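Long-range contacts in mucin-like protocadherin (PDB 6OAE), which probably joins neighbouring microvilli through calcium-dependent heterophilic complexes with CDHR2, here represented by its two N-terminal extracellular cadherin repeats: residues A[3-8]-A[80-85]; A[45-50]-A[68-73]; A[109-114]-A[201-206]; A[145-150]-A[173-178]; A[177-182]-A[197-202]. One frame throughout, in Å; residues are numbered along the deposited sequence.

Contact 1: A[3-8]-A[80-85]; sequences AQYCSV and LVTQLR
The Tyr5 ring stands against the strand with Val81 CG1 at its edge, near the ring plane. The Thr82 methyl CG2 approaches the same ring obliquely, 3.6 Å from Tyr5 CD1. Tyr5 and Thr82 cross at about a right angle. The other flat group is the Arg85 guanidinium. The Gln83 amide lies at the guanidinium's edge, in its plane, and Arg85 NE and NH2 both donate side-on to Gln83 OE1. Arg85 NE, 3.1 Å from Gln83 OE1, lies on a lone pair, whereas NH2 sits above the carbonyl plane. Arg85 also forms a salt bridge with Glu69 on the adjacent strand.

No direct hydrogen bond joins 3-8 to 80-85. The Thr82 hydroxyl, OG1, is placed between the backbone N and the carbonyl carbon (chi1 50°), where two waters reach it. One water lies 2.6 Å from Thr82 OG1 and accepts from Cys6 N. The other lies 2.7 Å from Thr82 OG1 and donates to Cys6 O. Further along, Leu84 CD2 packs 4.0 Å from Cys6 CB and 4.2 Å from Val8 CG1. Val81 and Thr82 form a classic beta bulge opposite Cys74, the disulfide partner of Cys6. In this first cadherin repeat, the N-terminal segment before strand 12-16 is therefore fixed covalently to strand 67-76. Against strand 79-91 it is held by apolar packing and by water bridges that serve both backbone polar atoms of Cys6.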
# COMPACT_ATOMS: atom_id res chain seq x y z
N ALA A 3 14.47 -14.01 42.22
CA ALA A 3 13.66 -12.93 41.53
C ALA A 3 14.51 -11.66 41.36
O ALA A 3 14.03 -10.56 41.73
CB ALA A 3 12.38 -12.66 42.30
N GLN A 4 15.73 -11.82 40.82
CA GLN A 4 16.76 -10.75 40.70
C GLN A 4 17.15 -10.55 39.24
O GLN A 4 18.31 -10.15 38.97
CB GLN A 4 17.98 -11.11 41.57
CG GLN A 4 17.71 -10.96 43.06
CD GLN A 4 17.33 -9.54 43.40
OE1 GLN A 4 16.22 -9.27 43.85
NE2 GLN A 4 18.25 -8.62 43.15
N TYR A 5 16.22 -10.79 38.32
CA TYR A 5 16.40 -10.53 36.87
C TYR A 5 15.22 -9.70 36.37
O TYR A 5 14.08 -10.03 36.72
CB TYR A 5 16.49 -11.83 36.06
CG TYR A 5 17.78 -12.60 36.26
CD1 TYR A 5 19.02 -12.01 36.06
CD2 TYR A 5 17.75 -13.93 36.65
CE1 TYR A 5 20.20 -12.72 36.25
CE2 TYR A 5 18.91 -14.66 36.84
CZ TYR A 5 20.14 -14.05 36.64
OH TYR A 5 21.28 -14.79 36.84
N CYS A 6 15.51 -8.67 35.58
CA CYS A 6 14.51 -7.89 34.81
C CYS A 6 13.65 -8.84 33.99
O CYS A 6 14.22 -9.79 33.46
CB CYS A 6 15.16 -6.96 33.82
SG CYS A 6 15.58 -5.34 34.51
N SER A 7 12.36 -8.55 33.88
CA SER A 7 11.40 -9.32 33.06
C SER A 7 10.27 -8.40 32.56
O SER A 7 10.04 -7.30 33.13
CB SER A 7 10.85 -10.49 33.81
OG SER A 7 10.10 -10.08 34.94
N VAL A 8 9.62 -8.87 31.51
CA VAL A 8 8.34 -8.37 30.96
C VAL A 8 7.47 -9.61 30.75
O VAL A 8 8.05 -10.69 30.42
CB VAL A 8 8.55 -7.56 29.67
CG1 VAL A 8 9.38 -6.33 29.95
CG2 VAL A 8 9.18 -8.38 28.53
N LEU A 80 26.01 -3.76 32.95
CA LEU A 80 24.88 -4.55 32.36
C LEU A 80 24.71 -5.89 33.09
O LEU A 80 25.65 -6.70 33.05
CB LEU A 80 25.15 -4.78 30.87
CG LEU A 80 23.99 -5.38 30.08
CD1 LEU A 80 22.79 -4.45 30.08
CD2 LEU A 80 24.42 -5.71 28.66
N VAL A 81 23.54 -6.11 33.72
CA VAL A 81 23.15 -7.40 34.36
C VAL A 81 22.52 -8.28 33.27
O VAL A 81 23.07 -9.35 33.01
CB VAL A 81 22.19 -7.21 35.55
CG1 VAL A 81 21.79 -8.53 36.19
CG2 VAL A 81 22.77 -6.27 36.60
N THR A 82 21.42 -7.83 32.67
CA THR A 82 20.70 -8.56 31.59
C THR A 82 20.19 -7.58 30.54
O THR A 82 20.28 -6.35 30.77
CB THR A 82 19.54 -9.42 32.11
OG1 THR A 82 18.73 -8.60 32.95
CG2 THR A 82 19.99 -10.65 32.87
N GLN A 83 19.69 -8.11 29.43
CA GLN A 83 19.00 -7.30 28.41
C GLN A 83 17.81 -8.10 27.87
O GLN A 83 17.89 -9.35 27.79
CB GLN A 83 19.95 -6.86 27.31
CG GLN A 83 20.35 -7.95 26.34
CD GLN A 83 21.20 -7.37 25.25
OE1 GLN A 83 20.72 -7.01 24.19
NE2 GLN A 83 22.49 -7.24 25.54
N LEU A 84 16.76 -7.37 27.53
CA LEU A 84 15.47 -7.88 27.01
C LEU A 84 15.25 -7.25 25.64
O LEU A 84 15.77 -6.16 25.41
CB LEU A 84 14.37 -7.49 28.00
CG LEU A 84 14.09 -8.39 29.20
CD1 LEU A 84 15.32 -9.07 29.75
CD2 LEU A 84 13.39 -7.61 30.30
N ARG A 85 14.53 -7.92 24.74
CA ARG A 85 14.05 -7.31 23.48
C ARG A 85 12.53 -7.25 23.52
O ARG A 85 11.88 -8.19 24.04
CB ARG A 85 14.50 -8.09 22.23
CG ARG A 85 16.01 -8.28 22.14
CD ARG A 85 16.81 -6.99 22.30
NE ARG A 85 18.22 -7.33 22.40
CZ ARG A 85 18.99 -7.59 21.35
NH1 ARG A 85 18.49 -7.53 20.12
NH2 ARG A 85 20.26 -7.91 21.52
O HOH W 1 18.30 -8.07 35.44
O HOH W 2 16.65 -10.27 32.53

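Contact 2: A[45-50]-A[68-73]; sequences FAFRIQ and LEAQLL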
# COMPACT_ATOMS: atom_id res chain seq x y z
N PHE A 45 14.04 6.88 17.76
CA PHE A 45 12.88 7.81 17.78
C PHE A 45 11.56 7.05 17.71
O PHE A 45 10.65 7.42 16.86
CB PHE A 45 12.93 8.75 16.58
CG PHE A 45 14.14 9.63 16.53
CD1 PHE A 45 14.20 10.76 17.31
CD2 PHE A 45 15.19 9.34 15.68
CE1 PHE A 45 15.31 11.59 17.25
CE2 PHE A 45 16.30 10.17 15.63
CZ PHE A 45 16.36 11.29 16.42
N ALA A 46 11.44 6.02 18.53
CA ALA A 46 10.25 5.14 18.54
C ALA A 46 9.77 4.94 19.98
O ALA A 46 8.55 5.07 20.20
CB ALA A 46 10.57 3.83 17.86
N PHE A 47 10.67 4.67 20.93
CA PHE A 47 10.28 4.24 22.29
C PHE A 47 10.78 5.21 23.34
O PHE A 47 11.75 5.94 23.10
CB PHE A 47 10.87 2.85 22.56
CG PHE A 47 10.35 1.75 21.69
CD1 PHE A 47 9.12 1.14 21.97
CD2 PHE A 47 11.05 1.32 20.58
CE1 PHE A 47 8.64 0.12 21.17
CE2 PHE A 47 10.57 0.31 19.77
CZ PHE A 47 9.36 -0.30 20.07
N ARG A 48 10.15 5.16 24.51
CA ARG A 48 10.74 5.71 25.74
C ARG A 48 10.39 4.79 26.89
O ARG A 48 9.42 4.01 26.78
CB ARG A 48 10.29 7.14 26.05
CG ARG A 48 8.86 7.27 26.58
CD ARG A 48 8.50 8.71 26.91
NE ARG A 48 7.29 8.70 27.72
CZ ARG A 48 6.06 8.54 27.26
NH1 ARG A 48 5.82 8.42 25.96
NH2 ARG A 48 5.05 8.53 28.10
N ILE A 49 11.16 4.90 27.94
CA ILE A 49 10.93 4.24 29.23
C ILE A 49 10.79 5.33 30.27
O ILE A 49 11.69 6.19 30.35
CB ILE A 49 12.06 3.26 29.55
CG1 ILE A 49 12.18 2.19 28.47
CG2 ILE A 49 11.87 2.68 30.94
CD1 ILE A 49 13.42 1.30 28.62
N GLN A 50 9.68 5.30 31.00
CA GLN A 50 9.37 6.18 32.15
C GLN A 50 8.62 5.36 33.18
O GLN A 50 7.68 4.62 32.79
CB GLN A 50 8.53 7.37 31.71
CG GLN A 50 9.35 8.60 31.37
CD GLN A 50 8.44 9.79 31.17
OE1 GLN A 50 7.57 9.79 30.31
NE2 GLN A 50 8.64 10.82 31.99
N LEU A 68 9.48 -2.48 14.81
CA LEU A 68 10.15 -1.55 15.75
C LEU A 68 10.70 -2.43 16.87
O LEU A 68 9.95 -3.31 17.32
CB LEU A 68 9.15 -0.51 16.25
CG LEU A 68 8.27 0.15 15.18
CD1 LEU A 68 7.27 1.11 15.81
CD2 LEU A 68 9.12 0.86 14.16
N GLU A 69 11.94 -2.20 17.27
CA GLU A 69 12.65 -3.00 18.28
C GLU A 69 13.08 -2.08 19.42
O GLU A 69 13.61 -1.01 19.16
CB GLU A 69 13.84 -3.70 17.60
CG GLU A 69 14.82 -4.34 18.57
CD GLU A 69 15.75 -5.35 17.92
OE1 GLU A 69 16.07 -6.37 18.58
OE2 GLU A 69 16.15 -5.13 16.76
N ALA A 70 12.86 -2.51 20.65
CA ALA A 70 13.35 -1.85 21.87
C ALA A 70 14.34 -2.80 22.52
O ALA A 70 13.96 -3.98 22.74
CB ALA A 70 12.22 -1.52 22.80
N GLN A 71 15.55 -2.31 22.80
CA GLN A 71 16.58 -3.05 23.58
C GLN A 71 16.50 -2.51 24.99
O GLN A 71 16.79 -1.31 25.16
CB GLN A 71 17.95 -2.89 22.94
CG GLN A 71 19.07 -3.57 23.72
CD GLN A 71 20.43 -3.28 23.15
OE1 GLN A 71 20.71 -2.17 22.69
NE2 GLN A 71 21.29 -4.28 23.17
N LEU A 72 16.09 -3.32 25.95
CA LEU A 72 15.99 -2.93 27.37
C LEU A 72 17.27 -3.39 28.03
O LEU A 72 17.50 -4.61 28.04
CB LEU A 72 14.77 -3.56 28.04
CG LEU A 72 13.45 -3.48 27.29
CD1 LEU A 72 12.29 -3.76 28.22
CD2 LEU A 72 13.27 -2.13 26.61
N LEU A 73 18.06 -2.45 28.54
CA LEU A 73 19.35 -2.69 29.23
C LEU A 73 19.07 -2.59 30.71
O LEU A 73 18.67 -1.50 31.16
CB LEU A 73 20.39 -1.65 28.79
CG LEU A 73 20.79 -1.65 27.32
CD1 LEU A 73 21.89 -0.62 27.07
CD2 LEU A 73 21.24 -3.01 26.83
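Strand 47-50 runs roughly along strand 68-73, with their axes 8.6 Å apart at the closest point and 34° between their directions. This is face-to-face packing of two sheets in the first cadherin repeat, and no hydrogen bond crosses it. Phe47 carries most of the contact. Its CG is anti to the carbonyl carbon (chi1 -65°), and the ring reaches the opposite strand. Ala70 CB sits over the centre of one ring face, 3.8 Å from the Phe47 centroid and 11° off the normal. This is a CH-pi contact. The far end of the ring meets the Glu69 carbonyl and Leu68. Phe47 CE2 is 3.4 Å from Glu69 O, and Phe47 CZ is 3.8 Å from Leu68 CB. Further along, the branches of two aliphatic chains meet tip to tip, with Ile49 CD1 4.0 Å from Leu72 CD2 and the chains crossing obliquely.

Around these groups, Leu38, Leu54, Leu56 and Val88 add more apolar surface to Phe47. Glu69 directs its carboxylate to Arg85 instead. With Ala70 CB under its face, the ring lies close to strand 68-73. The two sheets are thus joined by dispersion and CH-pi contacts, without a polar bond between the segments.

Contact 3: A[109-114]-A[201-206]; sequences VEEDTK and LNVVPA
Three backbone hydrogen bonds form the first shell. Val109 N donates to Asn202 O at 2.9 Å. Val204 N returns a bond to Val109 O, also at 2.9 Å, with an N-H...O angle of 163°. Glu111 N then donates to Val204 O at 3.0 Å, nearly along the C=O axis. These bonds set a parallel register, Val109 beside Val203 and Glu110 beside Val204. Val203 CA adds a CA-H...O contact to Val109 O.

The side chains fall on two faces. On the face of Val109 and Val203, Val109 CG2 meets Leu201 CD1 at 3.5 Å and the two chains cross obliquely. Val203 CG1 rests 3.9 Å from Glu111 CB. On the other face, Glu110 CG lies 3.6 Å from Val204 CG2.

Beyond the bridges, the chain leaves the sheet through a type I turn from Glu110 to Thr113. Glu110 O closes it, accepting from Thr113 N and, on a lone pair, from Thr113 OG1 at 2.7 Å. Glu111 has CG anti to the backbone N (chi1 -176°), and its OE1 accepts from Phe169 N. Leu167 and Val119 pack on Val109. Strand 104-110 is thus paired in parallel with the last strand of the second cadherin repeat, as in the Greek-key cadherin fold. Backbone bonds fix the register, while the doubly bonded Glu110 carbonyl holds the turn that follows strand 104-110.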
# COMPACT_ATOMS: atom_id res chain seq x y z
N VAL A 109 -4.32 4.25 -33.30
CA VAL A 109 -4.39 2.81 -33.66
C VAL A 109 -4.70 2.71 -35.15
O VAL A 109 -5.71 3.32 -35.59
CB VAL A 109 -5.46 2.06 -32.84
CG1 VAL A 109 -5.20 0.56 -32.84
CG2 VAL A 109 -5.58 2.57 -31.42
N GLU A 110 -3.89 1.97 -35.89
CA GLU A 110 -4.13 1.80 -37.35
C GLU A 110 -5.44 1.05 -37.55
O GLU A 110 -5.72 0.10 -36.80
CB GLU A 110 -2.95 1.12 -38.01
CG GLU A 110 -1.78 2.05 -38.14
CD GLU A 110 -0.63 1.41 -38.90
OE1 GLU A 110 -0.88 0.90 -40.02
OE2 GLU A 110 0.49 1.40 -38.36
N GLU A 111 -6.23 1.48 -38.53
CA GLU A 111 -7.53 0.84 -38.86
C GLU A 111 -7.36 -0.67 -39.11
O GLU A 111 -8.30 -1.42 -38.80
CB GLU A 111 -8.13 1.53 -40.08
CG GLU A 111 -9.50 1.02 -40.45
CD GLU A 111 -9.98 1.62 -41.75
OE1 GLU A 111 -10.97 2.31 -41.72
OE2 GLU A 111 -9.32 1.38 -42.78
N ASP A 112 -6.23 -1.12 -39.65
CA ASP A 112 -6.04 -2.54 -40.07
C ASP A 112 -5.35 -3.37 -38.97
O ASP A 112 -4.87 -4.49 -39.29
CB ASP A 112 -5.31 -2.61 -41.42
CG ASP A 112 -3.90 -2.05 -41.39
OD1 ASP A 112 -3.57 -1.33 -40.44
OD2 ASP A 112 -3.14 -2.34 -42.32
N THR A 113 -5.26 -2.86 -37.73
CA THR A 113 -4.74 -3.62 -36.57
C THR A 113 -5.50 -4.96 -36.49
O THR A 113 -6.73 -4.93 -36.63
CB THR A 113 -4.88 -2.81 -35.28
OG1 THR A 113 -4.11 -1.62 -35.44
CG2 THR A 113 -4.44 -3.58 -34.05
N LYS A 114 -4.79 -6.07 -36.30
CA LYS A 114 -5.40 -7.43 -36.27
C LYS A 114 -6.28 -7.55 -35.03
O LYS A 114 -5.84 -7.12 -33.94
CB LYS A 114 -4.33 -8.52 -36.31
CG LYS A 114 -3.31 -8.40 -37.45
CD LYS A 114 -3.88 -7.96 -38.81
CE LYS A 114 -4.90 -8.92 -39.40
NZ LYS A 114 -4.28 -10.23 -39.74
N LEU A 201 -8.93 6.64 -27.91
CA LEU A 201 -8.43 5.78 -29.01
C LEU A 201 -8.81 6.48 -30.32
O LEU A 201 -10.05 6.65 -30.56
CB LEU A 201 -9.08 4.40 -28.89
CG LEU A 201 -8.49 3.45 -27.84
CD1 LEU A 201 -7.13 2.96 -28.26
CD2 LEU A 201 -8.38 4.09 -26.47
N ASN A 202 -7.81 6.89 -31.08
CA ASN A 202 -7.98 7.61 -32.37
C ASN A 202 -7.56 6.66 -33.51
O ASN A 202 -6.36 6.29 -33.55
CB ASN A 202 -7.20 8.92 -32.39
CG ASN A 202 -7.53 9.75 -33.61
OD1 ASN A 202 -8.69 9.82 -34.01
ND2 ASN A 202 -6.52 10.40 -34.18
N VAL A 203 -8.50 6.29 -34.37
CA VAL A 203 -8.27 5.35 -35.49
C VAL A 203 -7.59 6.17 -36.58
O VAL A 203 -8.11 7.22 -36.91
CB VAL A 203 -9.56 4.69 -35.98
CG1 VAL A 203 -9.31 3.74 -37.14
CG2 VAL A 203 -10.28 3.97 -34.86
N VAL A 204 -6.47 5.69 -37.10
CA VAL A 204 -5.78 6.36 -38.24
C VAL A 204 -6.15 5.54 -39.47
O VAL A 204 -6.22 4.32 -39.42
CB VAL A 204 -4.27 6.55 -38.00
CG1 VAL A 204 -4.03 7.38 -36.75
CG2 VAL A 204 -3.50 5.26 -37.93
N PRO A 205 -6.45 6.20 -40.60
CA PRO A 205 -6.84 5.46 -41.80
C PRO A 205 -5.68 4.76 -42.52
O PRO A 205 -4.54 5.07 -42.25
CB PRO A 205 -7.43 6.56 -42.71
CG PRO A 205 -6.94 7.88 -42.18
CD PRO A 205 -6.44 7.66 -40.77
N ALA A 206 -6.00 3.81 -43.40
CA ALA A 206 -5.09 3.26 -44.44
C ALA A 206 -4.63 4.40 -45.36
O ALA A 206 -3.59 5.07 -45.22
CB ALA A 206 -5.79 2.18 -45.24

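Contact 4: A[145-150]-A[173-178]; sequences AGASDY and PNMTFW
A Met-aromatic contact in the hydrophobic core of the second cadherin repeat ties the 145-150 loop to strand 174-178. Met175 SD lies 3.6 Å from Tyr150 CD1. The sulfur is 4.1 Å from the Tyr150 ring centroid and 32° off its normal, so the approach is oblique. Met175 is bent at chi2 and chi3, and the two side chains cross at about a right angle.

Ala147 fills the other half of the contact. Its methyl CB packs 3.9 Å from Met175 CG and 3.6 Å from Phe177 CZ. The carbonyl of the same residue meets the Phe177 ring at its edge, with Ala147 O 3.3 Å from Phe177 CZ. That oxygen also accepts from Tyr150 N at 3.0 Å. A second backbone bond joins Asp149 N to Gly146 O at 3.0 Å. Together they hold the loop in a compact turn that directs Ala147 and Tyr150 at the strand.

Ser148 OG, on the outer side, bonds to Glu142 at the end of strand 137-142. Phe151 of strand 151-155 touches both Met175 and Phe177, and Leu140 of strand 137-142 also touches Phe177. Val203 of strand 194-204 packs on Met175. The loop thus lies where strands 137-142, 151-155 and 174-182 come together.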
# COMPACT_ATOMS: atom_id res chain seq x y z
N ALA A 145 -20.74 6.17 -27.10
CA ALA A 145 -21.62 4.99 -27.29
C ALA A 145 -21.00 4.04 -28.33
O ALA A 145 -20.53 4.52 -29.38
CB ALA A 145 -23.02 5.41 -27.68
N GLY A 146 -20.99 2.74 -28.02
CA GLY A 146 -20.45 1.69 -28.91
C GLY A 146 -18.97 1.42 -28.69
O GLY A 146 -18.51 0.43 -29.23
N ALA A 147 -18.26 2.24 -27.93
CA ALA A 147 -16.79 2.12 -27.76
C ALA A 147 -16.40 0.73 -27.22
O ALA A 147 -15.41 0.15 -27.72
CB ALA A 147 -16.28 3.22 -26.86
N SER A 148 -17.15 0.21 -26.25
CA SER A 148 -16.86 -1.11 -25.64
C SER A 148 -17.08 -2.26 -26.64
O SER A 148 -16.67 -3.35 -26.31
CB SER A 148 -17.65 -1.33 -24.38
OG SER A 148 -19.03 -1.33 -24.66
N ASP A 149 -17.71 -2.03 -27.80
CA ASP A 149 -17.80 -3.04 -28.89
C ASP A 149 -16.39 -3.33 -29.44
O ASP A 149 -16.18 -4.42 -29.95
CB ASP A 149 -18.70 -2.58 -30.04
CG ASP A 149 -20.14 -2.23 -29.68
OD1 ASP A 149 -20.57 -2.53 -28.55
OD2 ASP A 149 -20.83 -1.63 -30.56
N TYR A 150 -15.44 -2.39 -29.33
CA TYR A 150 -14.14 -2.48 -30.02
C TYR A 150 -12.98 -2.87 -29.11
O TYR A 150 -12.07 -3.47 -29.63
CB TYR A 150 -13.80 -1.14 -30.66
CG TYR A 150 -14.76 -0.79 -31.77
CD1 TYR A 150 -15.93 -0.10 -31.49
CD2 TYR A 150 -14.52 -1.18 -33.08
CE1 TYR A 150 -16.83 0.23 -32.49
CE2 TYR A 150 -15.41 -0.85 -34.10
CZ TYR A 150 -16.57 -0.15 -33.80
OH TYR A 150 -17.47 0.18 -34.78
N PRO A 173 -14.06 6.90 -35.85
CA PRO A 173 -12.64 7.24 -35.78
C PRO A 173 -12.15 7.57 -34.37
O PRO A 173 -10.96 7.57 -34.19
CB PRO A 173 -12.54 8.51 -36.63
CG PRO A 173 -13.89 9.17 -36.42
CD PRO A 173 -14.88 8.03 -36.33
N ASN A 174 -13.07 7.87 -33.44
CA ASN A 174 -12.75 8.25 -32.03
C ASN A 174 -13.56 7.37 -31.09
O ASN A 174 -14.80 7.24 -31.30
CB ASN A 174 -13.02 9.73 -31.71
CG ASN A 174 -12.87 10.07 -30.23
OD1 ASN A 174 -13.67 9.64 -29.39
ND2 ASN A 174 -11.87 10.86 -29.91
N MET A 175 -12.90 6.79 -30.09
CA MET A 175 -13.53 5.99 -29.00
C MET A 175 -12.91 6.49 -27.69
O MET A 175 -11.67 6.46 -27.57
CB MET A 175 -13.28 4.49 -29.16
CG MET A 175 -14.25 3.83 -30.13
SD MET A 175 -13.54 2.61 -31.24
CE MET A 175 -12.27 3.59 -32.03
N THR A 176 -13.74 6.94 -26.75
CA THR A 176 -13.24 7.43 -25.44
C THR A 176 -13.79 6.54 -24.33
O THR A 176 -14.98 6.14 -24.39
CB THR A 176 -13.53 8.92 -25.25
OG1 THR A 176 -12.88 9.58 -26.33
CG2 THR A 176 -12.99 9.45 -23.94
N PHE A 177 -12.93 6.27 -23.35
CA PHE A 177 -13.22 5.42 -22.18
C PHE A 177 -12.83 6.13 -20.90
O PHE A 177 -11.87 6.91 -20.91
CB PHE A 177 -12.41 4.13 -22.23
CG PHE A 177 -12.75 3.23 -23.38
CD1 PHE A 177 -13.85 2.39 -23.31
CD2 PHE A 177 -11.96 3.21 -24.51
CE1 PHE A 177 -14.15 1.54 -24.36
CE2 PHE A 177 -12.28 2.37 -25.57
CZ PHE A 177 -13.38 1.53 -25.49
N TRP A 178 -13.59 5.85 -19.85
CA TRP A 178 -13.17 6.06 -18.45
C TRP A 178 -12.44 4.78 -18.03
O TRP A 178 -13.01 3.67 -18.23
CB TRP A 178 -14.34 6.32 -17.51
CG TRP A 178 -14.87 7.72 -17.56
CD1 TRP A 178 -14.22 8.85 -17.16
CD2 TRP A 178 -16.18 8.12 -17.99
NE1 TRP A 178 -15.04 9.94 -17.34
CE2 TRP A 178 -16.25 9.52 -17.84
CE3 TRP A 178 -17.30 7.43 -18.50
CZ2 TRP A 178 -17.39 10.25 -18.19
CZ3 TRP A 178 -18.43 8.16 -18.84
CH2 TRP A 178 -18.47 9.55 -18.69

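Contact 5: A[177-182]-A[197-202]; sequences FWLLVR and ATLVLN
Phe177 lies within the antiparallel beta hairpin of strands 174-182 and 194-204, in the second cadherin repeat. Its CB faces Leu199 CB at 4.3 Å. Chi1 of -65° sets CG anti to the carbonyl carbon. Further out, CD2 has Leu201 CD2 at the ring edge, near the ring plane, 4.2 Å away. The far end of the ring continues into the core of the repeat.

The backbone carries the pairing. Phe177 and Leu199 form one hydrogen-bonded pair, with Phe177 N donating to Leu199 O at 2.9 Å and Leu199 N donating back to Phe177 O. Leu179 and Ala197 form the next, with Leu179 N 2.8 Å from Ala197 O and Ala197 N returning the bond to Leu179 O. The bonds are fairly straight, the last being the most bent at 149°. Trp178 and Thr198 make the non-hydrogen-bonded pair between them. On the face of Phe177, Leu179 and Leu199, Leu179 has CG anti to the backbone N, and its CD2 meets Leu199 CD1 at 4.2 Å. On the face of Trp178 and Thr198, these two side chains lie side by side and point the same way, with Trp178 CD1 4.0 Å from Thr198 OG1.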
# COMPACT_ATOMS: atom_id res chain seq x y z
N PHE A 177 -12.93 6.27 -23.35
CA PHE A 177 -13.22 5.42 -22.18
C PHE A 177 -12.83 6.13 -20.90
O PHE A 177 -11.87 6.91 -20.91
CB PHE A 177 -12.41 4.13 -22.23
CG PHE A 177 -12.75 3.23 -23.38
CD1 PHE A 177 -13.85 2.39 -23.31
CD2 PHE A 177 -11.96 3.21 -24.51
CE1 PHE A 177 -14.15 1.54 -24.36
CE2 PHE A 177 -12.28 2.37 -25.57
CZ PHE A 177 -13.38 1.53 -25.49
N TRP A 178 -13.59 5.85 -19.85
CA TRP A 178 -13.17 6.06 -18.45
C TRP A 178 -12.44 4.78 -18.03
O TRP A 178 -13.01 3.67 -18.23
CB TRP A 178 -14.34 6.32 -17.51
CG TRP A 178 -14.87 7.72 -17.56
CD1 TRP A 178 -14.22 8.85 -17.16
CD2 TRP A 178 -16.18 8.12 -17.99
NE1 TRP A 178 -15.04 9.94 -17.34
CE2 TRP A 178 -16.25 9.52 -17.84
CE3 TRP A 178 -17.30 7.43 -18.50
CZ2 TRP A 178 -17.39 10.25 -18.19
CZ3 TRP A 178 -18.43 8.16 -18.84
CH2 TRP A 178 -18.47 9.55 -18.69
N LEU A 179 -11.24 4.92 -17.51
CA LEU A 179 -10.48 3.83 -16.88
C LEU A 179 -10.54 4.08 -15.37
O LEU A 179 -10.07 5.14 -14.94
CB LEU A 179 -9.05 3.84 -17.40
CG LEU A 179 -8.17 2.70 -16.88
CD1 LEU A 179 -8.71 1.33 -17.26
CD2 LEU A 179 -6.77 2.89 -17.38
N LEU A 180 -11.12 3.14 -14.63
CA LEU A 180 -11.22 3.21 -13.15
C LEU A 180 -10.25 2.21 -12.56
O LEU A 180 -10.10 1.12 -13.13
CB LEU A 180 -12.63 2.87 -12.68
CG LEU A 180 -13.76 3.59 -13.39
CD1 LEU A 180 -15.10 3.17 -12.79
CD2 LEU A 180 -13.59 5.09 -13.30
N VAL A 181 -9.66 2.54 -11.42
CA VAL A 181 -8.89 1.53 -10.66
C VAL A 181 -9.34 1.65 -9.21
O VAL A 181 -9.58 2.79 -8.77
CB VAL A 181 -7.37 1.72 -10.83
CG1 VAL A 181 -6.87 3.06 -10.29
CG2 VAL A 181 -6.61 0.56 -10.22
N ARG A 182 -9.47 0.52 -8.53
CA ARG A 182 -9.73 0.49 -7.07
C ARG A 182 -8.73 -0.48 -6.45
O ARG A 182 -8.21 -1.36 -7.20
CB ARG A 182 -11.20 0.18 -6.75
CG ARG A 182 -11.65 -1.19 -7.21
CD ARG A 182 -13.02 -1.64 -6.72
NE ARG A 182 -13.23 -3.03 -7.16
CZ ARG A 182 -13.71 -3.42 -8.35
NH1 ARG A 182 -14.07 -2.54 -9.28
NH2 ARG A 182 -13.83 -4.70 -8.60
N ALA A 197 -9.14 7.90 -14.93
CA ALA A 197 -8.39 8.53 -16.03
C ALA A 197 -9.22 8.34 -17.30
O ALA A 197 -10.14 7.50 -17.28
CB ALA A 197 -7.02 7.93 -16.14
N THR A 198 -8.95 9.14 -18.33
CA THR A 198 -9.64 9.07 -19.64
C THR A 198 -8.65 8.48 -20.66
O THR A 198 -7.44 8.82 -20.61
CB THR A 198 -10.24 10.45 -20.00
OG1 THR A 198 -11.33 10.74 -19.11
CG2 THR A 198 -10.79 10.50 -21.40
N LEU A 199 -9.13 7.57 -21.51
CA LEU A 199 -8.37 6.99 -22.63
C LEU A 199 -9.08 7.39 -23.90
O LEU A 199 -10.29 7.17 -24.00
CB LEU A 199 -8.33 5.46 -22.56
CG LEU A 199 -7.59 4.84 -21.39
CD1 LEU A 199 -7.71 3.33 -21.46
CD2 LEU A 199 -6.13 5.27 -21.40
N VAL A 200 -8.34 7.95 -24.84
CA VAL A 200 -8.86 8.35 -26.17
C VAL A 200 -8.16 7.46 -27.19
O VAL A 200 -6.91 7.55 -27.30
CB VAL A 200 -8.63 9.84 -26.41
CG1 VAL A 200 -9.07 10.24 -27.80
CG2 VAL A 200 -9.35 10.69 -25.36
N LEU A 201 -8.93 6.64 -27.91
CA LEU A 201 -8.43 5.78 -29.01
C LEU A 201 -8.81 6.48 -30.32
O LEU A 201 -10.05 6.65 -30.56
CB LEU A 201 -9.08 4.40 -28.89
CG LEU A 201 -8.49 3.45 -27.84
CD1 LEU A 201 -7.13 2.96 -28.26
CD2 LEU A 201 -8.38 4.09 -26.47
N ASN A 202 -7.81 6.89 -31.08
CA ASN A 202 -7.98 7.61 -32.37
C ASN A 202 -7.56 6.66 -33.51
O ASN A 202 -6.36 6.29 -33.55
CB ASN A 202 -7.20 8.92 -32.39
CG ASN A 202 -7.53 9.75 -33.61
OD1 ASN A 202 -8.69 9.82 -34.01
ND2 ASN A 202 -6.52 10.40 -34.18

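The contacts fall into two groups, one per cadherin repeat. Contacts 1 and 2 have centres 14 Å apart and meet through neighbouring strands 67-76 and 79-91, where Leu84 N lies 2.9 Å from Leu72 O. Contacts 3, 4 and 5 share the mixed sheet of the second repeat. Contacts 3 and 5 use strand 194-204, contacts 4 and 5 use strand 174-182, and Leu201 N to Met175 O at 2.8 Å links them. Contacts 1 and 3 lie toward opposite ends, their centres about 74 Å apart. Three calcium ions bind between the repeats: the Leu68 side chain of contact 2 is about 12 Å from one, and contact 5 ends at Arg182, next to the ligand Asp183.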